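Local coordinates for protein sphingomyelinase C (Streptomyces griseocarneus, PDB 7CNE) that belongs to the endonuclease/exonuclease/phosphatase family of the DNase I-like clan, whose fold packs two mixed beta sheets together, at residues V12-T17 / V50-F55; V147-Q152 / V189-D194. All coordinates share one frame; numbering follows the deposited sequence.

Overall arrangement
Following the chain from its N terminus, strand 12-19 comes first; helix 30-39 leads back to strand 48-54, and interaction 1 closes that loop by laying the two strands side by side. Much later strand 142-150, helix 162-180 and strand 188-192 repeat the scheme, and interaction 2 closes the second loop. The two loops follow one another in series, neither nesting nor crossing. Each strand pair belongs to a different mixed sheet, and the centres of interactions 1 and 2 lie about 10 Å apart. The sheets pack face to face, and toward the C-terminal ends of these strands N16 ND2 is 2.9 Å from D194 OD2, probably a hydrogen bond, and E53 packs on H150.

Interaction 1. Residues V12-T17 / V50-F55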
ATOM      1  N   VAL A  12      -8.610   8.828  -1.293  1.00 17.23           N
ATOM      2  CA  VAL A  12      -7.738   7.682  -1.567  1.00 18.10           C
ATOM      3  C   VAL A  12      -7.412   6.957  -0.270  1.00 17.68           C
ATOM      4  O   VAL A  12      -6.908   7.570   0.682  1.00 17.67           O
ATOM      5  CB  VAL A  12      -6.448   8.103  -2.290  1.00 20.05           C
ATOM      6  CG1 VAL A  12      -5.569   6.872  -2.554  1.00 16.56           C
ATOM      7  CG2 VAL A  12      -6.801   8.825  -3.611  1.00 13.53           C
ATOM      8  N   LEU A  13      -7.697   5.655  -0.236  1.00 14.71           N
ATOM      9  CA  LEU A  13      -7.354   4.793   0.894  1.00 16.17           C
ATOM     10  C   LEU A  13      -6.094   3.996   0.580  1.00 16.49           C
ATOM     11  O   LEU A  13      -5.970   3.423  -0.505  1.00 13.87           O
ATOM     12  CB  LEU A  13      -8.503   3.831   1.215  1.00 15.94           C
ATOM     13  CG  LEU A  13      -8.204   2.612   2.093  1.00 18.04           C
ATOM     14  CD1 LEU A  13      -7.962   3.022   3.560  1.00 17.02           C
ATOM     15  CD2 LEU A  13      -9.342   1.592   2.002  1.00 18.65           C
ATOM     16  N   THR A  14      -5.164   3.950   1.528  1.00 15.78           N
ATOM     17  CA  THR A  14      -4.083   2.980   1.464  1.00 14.94           C
ATOM     18  C   THR A  14      -4.172   2.112   2.709  1.00 15.67           C
ATOM     19  O   THR A  14      -4.379   2.626   3.812  1.00 15.42           O
ATOM     20  CB  THR A  14      -2.693   3.645   1.313  1.00 15.26           C
ATOM     21  OG1 THR A  14      -1.686   2.636   1.259  1.00 14.30           O
ATOM     22  CG2 THR A  14      -2.366   4.627   2.441  1.00 15.32           C
ATOM     23  N   TYR A  15      -4.044   0.794   2.528  1.00 16.96           N
ATOM     24  CA  TYR A  15      -4.256  -0.150   3.626  1.00 17.37           C
ATOM     25  C   TYR A  15      -3.411  -1.398   3.432  1.00 16.11           C
ATOM     26  O   TYR A  15      -3.546  -2.100   2.422  1.00 14.91           O
ATOM     27  CB  TYR A  15      -5.731  -0.537   3.732  1.00 13.61           C
ATOM     28  CG  TYR A  15      -6.061  -1.363   4.958  1.00 17.62           C
ATOM     29  CD1 TYR A  15      -5.638  -0.972   6.228  1.00 16.35           C
ATOM     30  CD2 TYR A  15      -6.803  -2.539   4.844  1.00 15.44           C
ATOM     31  CE1 TYR A  15      -5.968  -1.725   7.364  1.00 16.29           C
ATOM     32  CE2 TYR A  15      -7.130  -3.291   5.954  1.00 15.70           C
ATOM     33  CZ  TYR A  15      -6.714  -2.891   7.210  1.00 20.42           C
ATOM     34  OH  TYR A  15      -7.064  -3.666   8.302  1.00 18.38           O
ATOM     35  N   ASN A  16      -2.562  -1.689   4.411  1.00 16.39           N
ATOM     36  CA  ASN A  16      -1.786  -2.925   4.425  1.00 13.56           C
ATOM     37  C   ASN A  16      -2.651  -4.004   5.072  1.00 15.11           C
ATOM     38  O   ASN A  16      -2.937  -3.934   6.268  1.00 18.25           O
ATOM     39  CB  ASN A  16      -0.478  -2.718   5.184  1.00 14.92           C
ATOM     40  CG  ASN A  16       0.416  -3.958   5.180  1.00 18.31           C
ATOM     41  OD1 ASN A  16      -0.065  -5.085   5.308  1.00 16.62           O
ATOM     42  ND2 ASN A  16       1.731  -3.747   5.053  1.00 15.70           N
ATOM     43  N   THR A  17      -3.037  -5.014   4.286  1.00 14.30           N
ATOM     44  CA  THR A  17      -4.042  -5.995   4.691  1.00 17.05           C
ATOM     45  C   THR A  17      -3.492  -7.175   5.483  1.00 17.52           C
ATOM     46  O   THR A  17      -4.289  -7.929   6.043  1.00 19.44           O
ATOM     47  CB  THR A  17      -4.768  -6.565   3.473  1.00 17.50           C
ATOM     48  OG1 THR A  17      -3.835  -7.308   2.675  1.00 14.64           O
ATOM     49  CG2 THR A  17      -5.408  -5.451   2.643  1.00 15.85           C
ATOM     50  N   VAL A  50      -5.729   1.418  -2.467  1.00 15.80           N
ATOM     51  CA  VAL A  50      -4.448   0.756  -2.703  1.00 15.92           C
ATOM     52  C   VAL A  50      -4.189  -0.178  -1.526  1.00 16.58           C
ATOM     53  O   VAL A  50      -4.108   0.271  -0.372  1.00 15.19           O
ATOM     54  CB  VAL A  50      -3.293   1.759  -2.876  1.00 15.39           C
ATOM     55  CG1 VAL A  50      -1.998   1.022  -3.208  1.00 16.94           C
ATOM     56  CG2 VAL A  50      -3.606   2.766  -3.984  1.00 16.56           C
ATOM     57  N   LEU A  51      -4.048  -1.469  -1.817  1.00 14.68           N
ATOM     58  CA  LEU A  51      -3.815  -2.485  -0.808  1.00 15.74           C
ATOM     59  C   LEU A  51      -2.386  -3.001  -0.887  1.00 15.23           C
ATOM     60  O   LEU A  51      -1.817  -3.120  -1.975  1.00 15.64           O
ATOM     61  CB  LEU A  51      -4.777  -3.663  -0.982  1.00 15.34           C
ATOM     62  CG  LEU A  51      -6.265  -3.299  -0.948  1.00 18.89           C
ATOM     63  CD1 LEU A  51      -7.089  -4.570  -1.171  1.00 14.63           C
ATOM     64  CD2 LEU A  51      -6.600  -2.656   0.393  1.00 14.39           C
ATOM     65  N   GLN A  52      -1.827  -3.345   0.274  1.00 13.75           N
ATOM     66  CA  GLN A  52      -0.562  -4.057   0.345  1.00 15.59           C
ATOM     67  C   GLN A  52      -0.770  -5.392   1.051  1.00 16.72           C
ATOM     68  O   GLN A  52      -1.785  -5.608   1.717  1.00 16.56           O
ATOM     69  CB  GLN A  52       0.512  -3.251   1.088  1.00 12.73           C
ATOM     70  CG  GLN A  52       0.780  -1.872   0.508  1.00 13.78           C
ATOM     71  CD  GLN A  52      -0.222  -0.842   1.005  1.00 15.76           C
ATOM     72  OE1 GLN A  52      -0.613  -0.858   2.179  1.00 15.97           O
ATOM     73  NE2 GLN A  52      -0.637   0.058   0.119  1.00 14.34           N
ATOM     74  N   GLU A  53       0.219  -6.271   0.881  1.00 16.48           N
ATOM     75  CA  GLU A  53       0.291  -7.598   1.506  1.00 17.70           C
ATOM     76  C   GLU A  53      -0.926  -8.466   1.183  1.00 17.86           C
ATOM     77  O   GLU A  53      -1.320  -9.332   1.968  1.00 17.99           O
ATOM     78  CB  GLU A  53       0.524  -7.484   3.019  1.00 16.00           C
ATOM     79  CG  GLU A  53       1.853  -6.784   3.317  1.00 16.96           C
ATOM     80  CD  GLU A  53       2.355  -6.981   4.742  1.00 23.79           C
ATOM     81  OE1 GLU A  53       1.864  -7.889   5.446  1.00 23.29           O
ATOM     82  OE2 GLU A  53       3.247  -6.212   5.160  1.00 23.07           O
ATOM     83  N   ALA A  54      -1.515  -8.261   0.006  1.00 15.89           N
ATOM     84  CA  ALA A  54      -2.582  -9.133  -0.486  1.00 18.40           C
ATOM     85  C   ALA A  54      -1.958 -10.365  -1.151  1.00 18.42           C
ATOM     86  O   ALA A  54      -2.087 -10.602  -2.352  1.00 19.14           O
ATOM     87  CB  ALA A  54      -3.486  -8.364  -1.442  1.00 16.42           C
ATOM     88  N   PHE A  55      -1.242 -11.144  -0.333  1.00 17.26           N
ATOM     89  CA  PHE A  55      -0.367 -12.203  -0.825  1.00 18.68           C
ATOM     90  C   PHE A  55      -1.113 -13.509  -1.070  1.00 21.09           C
ATOM     91  O   PHE A  55      -0.786 -14.248  -2.009  1.00 20.95           O
ATOM     92  CB  PHE A  55       0.753 -12.476   0.184  1.00 16.68           C
ATOM     93  CG  PHE A  55       1.736 -11.348   0.356  1.00 19.37           C
ATOM     94  CD1 PHE A  55       2.352 -10.765  -0.739  1.00 17.93           C
ATOM     95  CD2 PHE A  55       2.069 -10.898   1.635  1.00 17.75           C
ATOM     96  CE1 PHE A  55       3.281  -9.744  -0.567  1.00 20.05           C
ATOM     97  CE2 PHE A  55       2.998  -9.873   1.819  1.00 16.27           C
ATOM     98  CZ  PHE A  55       3.602  -9.296   0.725  1.00 18.95           C
TER
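The carbonyl oxygen Q52 O is gripped twice by T17. The backbone amide T17 N reaches it at 2.9 Å from above the carbonyl plane, and the hydroxyl T17 OG1 donates at 2.8 Å from nearer that plane. A chi1 of 65° sets OG1 between the backbone N and the carbonyl carbon of T17, where it can share the acceptor with its own amide. This turns CG2 of T17 to the L51 side chain, 3.8 Å from CD2, and the two side chains cross at about a right angle. Earlier in the strands, V50 N donates to L13 O, Y15 N to V50 O and Q52 N to Y15 O, pairing T14 with V50, Y15 with L51 and N16 with Q52 in parallel. On the face of Y15 and L51, CD2 of L51 packs 4.0 Å from Y15 CB.

T14, V50, N16 and Q52 point to the other face. Here N16, its CG anti to the backbone N (chi1 -177°), extends its amide to E53. N16 ND2 gives a nearly straight bond of 2.9 Å to E53 OE2, which lies in the amide plane, although the amide meets the carboxylate from above, the two planes being 72° apart. ND2 also donates to D194 of the other sheet, while N16 OD1 accepts from F18 N, which fixes the rotation of the amide. Parallel strands 12-19 and 48-54, joined through helix 30-39, form a beta-alpha-beta unit, and the N16-E53 pair toward their C-terminal ends is consistent with the Asn and Glu of the DNase I-like active site.

Interaction 2. Residues V147-Q152 / V189-D194; sequences VGTHAQ and VMLAGD
V147 meets L191 on one face of the sheet, its CG1 3.7 Å from L191 CD1, with the side chains slanting across each other. Both its N and its O bond to that strand, V147 N to M190 O and A192 N to V147 O. At G148 the main chain comes close instead: G148 CA lies 3.2 Å from A192 O, a CA-H...O contact. T149 N donates to that same A192 O at 3.0 Å, and T149 CG2 joins the apolar patch 4.0 Å from L191 CD1, while its hydroxyl bonds to G131 O. Opposite T149 stands G193, where a CB would run into T149 O; the next bond, D194 N to T149 O, is weak. H150 and D194 lie side by side and point the same way, ring and carboxylate 23° apart. CD2 of the ring rests 3.5 Å from D194 CB. H150 NE2 comes within 3.2 Å of D194 OD2 at an angle too poor for a hydrogen bond; NE2 bonds instead to a bound succinic acid, and OD2 accepts from N16 ND2. A151 N then closes the pairing on D194 O at 2.9 Å. Helix 162-180 packs on V147, A151 and V189, strand 247-251 flanks 188-192, and strand 48-54 of the other sheet touches H150, A192 and D194.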
ATOM      1  N   VAL A 147       0.416   5.792  -8.354  1.00 16.35           N
ATOM      2  CA  VAL A 147       1.367   4.707  -8.124  1.00 15.52           C
ATOM      3  C   VAL A 147       1.032   4.098  -6.770  1.00 14.55           C
ATOM      4  O   VAL A 147       0.991   4.807  -5.759  1.00 15.79           O
ATOM      5  CB  VAL A 147       2.827   5.188  -8.156  1.00 13.69           C
ATOM      6  CG1 VAL A 147       3.792   4.018  -7.826  1.00 12.63           C
ATOM      7  CG2 VAL A 147       3.164   5.826  -9.510  1.00 14.93           C
ATOM      8  N   GLY A 148       0.787   2.797  -6.744  1.00 14.94           N
ATOM      9  CA  GLY A 148       0.523   2.076  -5.507  1.00 13.68           C
ATOM     10  C   GLY A 148       1.695   1.152  -5.239  1.00 13.78           C
ATOM     11  O   GLY A 148       2.191   0.497  -6.156  1.00 14.26           O
ATOM     12  N   THR A 149       2.148   1.100  -3.991  1.00 16.42           N
ATOM     13  CA  THR A 149       3.344   0.312  -3.728  1.00 14.76           C
ATOM     14  C   THR A 149       3.409  -0.104  -2.266  1.00 18.32           C
ATOM     15  O   THR A 149       2.583   0.283  -1.429  1.00 16.68           O
ATOM     16  CB  THR A 149       4.618   1.077  -4.128  1.00 17.07           C
ATOM     17  OG1 THR A 149       5.727   0.169  -4.190  1.00 16.65           O
ATOM     18  CG2 THR A 149       4.936   2.179  -3.120  1.00 17.20           C
ATOM     19  N   HIS A 150       4.402  -0.942  -1.998  1.00 15.18           N
ATOM     20  CA  HIS A 150       4.794  -1.376  -0.665  1.00 14.70           C
ATOM     21  C   HIS A 150       6.319  -1.391  -0.699  1.00 15.24           C
ATOM     22  O   HIS A 150       6.906  -2.260  -1.343  1.00 16.76           O
ATOM     23  CB  HIS A 150       4.219  -2.762  -0.356  1.00 15.87           C
ATOM     24  CG  HIS A 150       4.496  -3.245   1.032  1.00 15.69           C
ATOM     25  ND1 HIS A 150       4.225  -4.538   1.433  1.00 16.02           N
ATOM     26  CD2 HIS A 150       5.002  -2.610   2.118  1.00 14.65           C
ATOM     27  CE1 HIS A 150       4.568  -4.683   2.702  1.00 18.35           C
ATOM     28  NE2 HIS A 150       5.034  -3.526   3.143  1.00 17.99           N
ATOM     29  N   ALA A 151       6.953  -0.418  -0.060  1.00 15.56           N
ATOM     30  CA  ALA A 151       8.395  -0.237  -0.178  1.00 15.55           C
ATOM     31  C   ALA A 151       9.157  -1.172   0.770  1.00 16.61           C
ATOM     32  O   ALA A 151       8.580  -1.865   1.614  1.00 16.63           O
ATOM     33  CB  ALA A 151       8.772   1.227   0.085  1.00 15.90           C
ATOM     34  N   GLN A 152      10.479  -1.190   0.601  1.00 17.31           N
ATOM     35  CA  GLN A 152      11.355  -2.121   1.312  1.00 18.21           C
ATOM     36  C   GLN A 152      11.122  -2.108   2.824  1.00 18.86           C
ATOM     37  O   GLN A 152      11.138  -1.054   3.462  1.00 18.59           O
ATOM     38  CB  GLN A 152      12.813  -1.764   1.007  1.00 17.21           C
ATOM     39  CG  GLN A 152      13.848  -2.485   1.883  1.00 18.71           C
ATOM     40  CD  GLN A 152      13.977  -3.938   1.512  1.00 21.05           C
ATOM     41  OE1 GLN A 152      14.124  -4.261   0.342  1.00 21.09           O
ATOM     42  NE2 GLN A 152      13.910  -4.830   2.506  1.00 21.65           N
ATOM     43  N   VAL A 189      -0.678  13.446  -9.884  1.00 19.68           N
ATOM     44  CA  VAL A 189       0.131  12.240  -9.743  1.00 16.36           C
ATOM     45  C   VAL A 189       0.293  11.978  -8.252  1.00 17.66           C
ATOM     46  O   VAL A 189       0.923  12.771  -7.549  1.00 18.83           O
ATOM     47  CB  VAL A 189       1.504  12.359 -10.410  1.00 17.94           C
ATOM     48  CG1 VAL A 189       2.203  10.989 -10.357  1.00 16.14           C
ATOM     49  CG2 VAL A 189       1.369  12.883 -11.846  1.00 19.60           C
ATOM     50  N   MET A 190      -0.280  10.877  -7.768  1.00 15.52           N
ATOM     51  CA  MET A 190      -0.217  10.507  -6.363  1.00 16.39           C
ATOM     52  C   MET A 190       0.571   9.214  -6.180  1.00 17.98           C
ATOM     53  O   MET A 190       0.471   8.290  -6.994  1.00 18.49           O
ATOM     54  CB  MET A 190      -1.618  10.326  -5.773  1.00 17.81           C
ATOM     55  CG  MET A 190      -2.381  11.626  -5.576  1.00 22.40           C
ATOM     56  SD  MET A 190      -4.070  11.322  -4.993  1.00 20.27           S
ATOM     57  CE  MET A 190      -4.899  11.001  -6.551  1.00 18.34           C
ATOM     58  N   LEU A 191       1.347   9.150  -5.103  1.00 16.47           N
ATOM     59  CA  LEU A 191       1.998   7.921  -4.656  1.00 15.22           C
ATOM     60  C   LEU A 191       1.292   7.464  -3.388  1.00 18.06           C
ATOM     61  O   LEU A 191       1.184   8.236  -2.430  1.00 16.35           O
ATOM     62  CB  LEU A 191       3.488   8.148  -4.394  1.00 15.71           C
ATOM     63  CG  LEU A 191       4.239   6.993  -3.706  1.00 17.84           C
ATOM     64  CD1 LEU A 191       4.335   5.789  -4.630  1.00 15.88           C
ATOM     65  CD2 LEU A 191       5.616   7.439  -3.286  1.00 15.22           C
ATOM     66  N   ALA A 192       0.792   6.230  -3.387  1.00 14.46           N
ATOM     67  CA  ALA A 192       0.021   5.717  -2.261  1.00 18.45           C
ATOM     68  C   ALA A 192       0.601   4.375  -1.855  1.00 17.91           C
ATOM     69  O   ALA A 192       0.819   3.514  -2.712  1.00 15.78           O
ATOM     70  CB  ALA A 192      -1.463   5.562  -2.626  1.00 16.31           C
ATOM     71  N   GLY A 193       0.859   4.188  -0.570  1.00 17.23           N
ATOM     72  CA  GLY A 193       1.319   2.881  -0.158  1.00 15.18           C
ATOM     73  C   GLY A 193       1.830   2.850   1.263  1.00 16.85           C
ATOM     74  O   GLY A 193       1.861   3.859   1.978  1.00 13.94           O
ATOM     75  N   ASP A 194       2.189   1.634   1.665  1.00 13.20           N
ATOM     76  CA  ASP A 194       3.014   1.389   2.839  1.00 15.94           C
ATOM     77  C   ASP A 194       4.447   1.690   2.418  1.00 17.14           C
ATOM     78  O   ASP A 194       5.110   0.852   1.800  1.00 16.09           O
ATOM     79  CB  ASP A 194       2.851  -0.056   3.304  1.00 14.19           C
ATOM     80  CG  ASP A 194       3.670  -0.377   4.530  1.00 16.70           C
ATOM     81  OD1 ASP A 194       4.501   0.456   4.944  1.00 15.57           O
ATOM     82  OD2 ASP A 194       3.457  -1.471   5.094  1.00 19.40           O
TER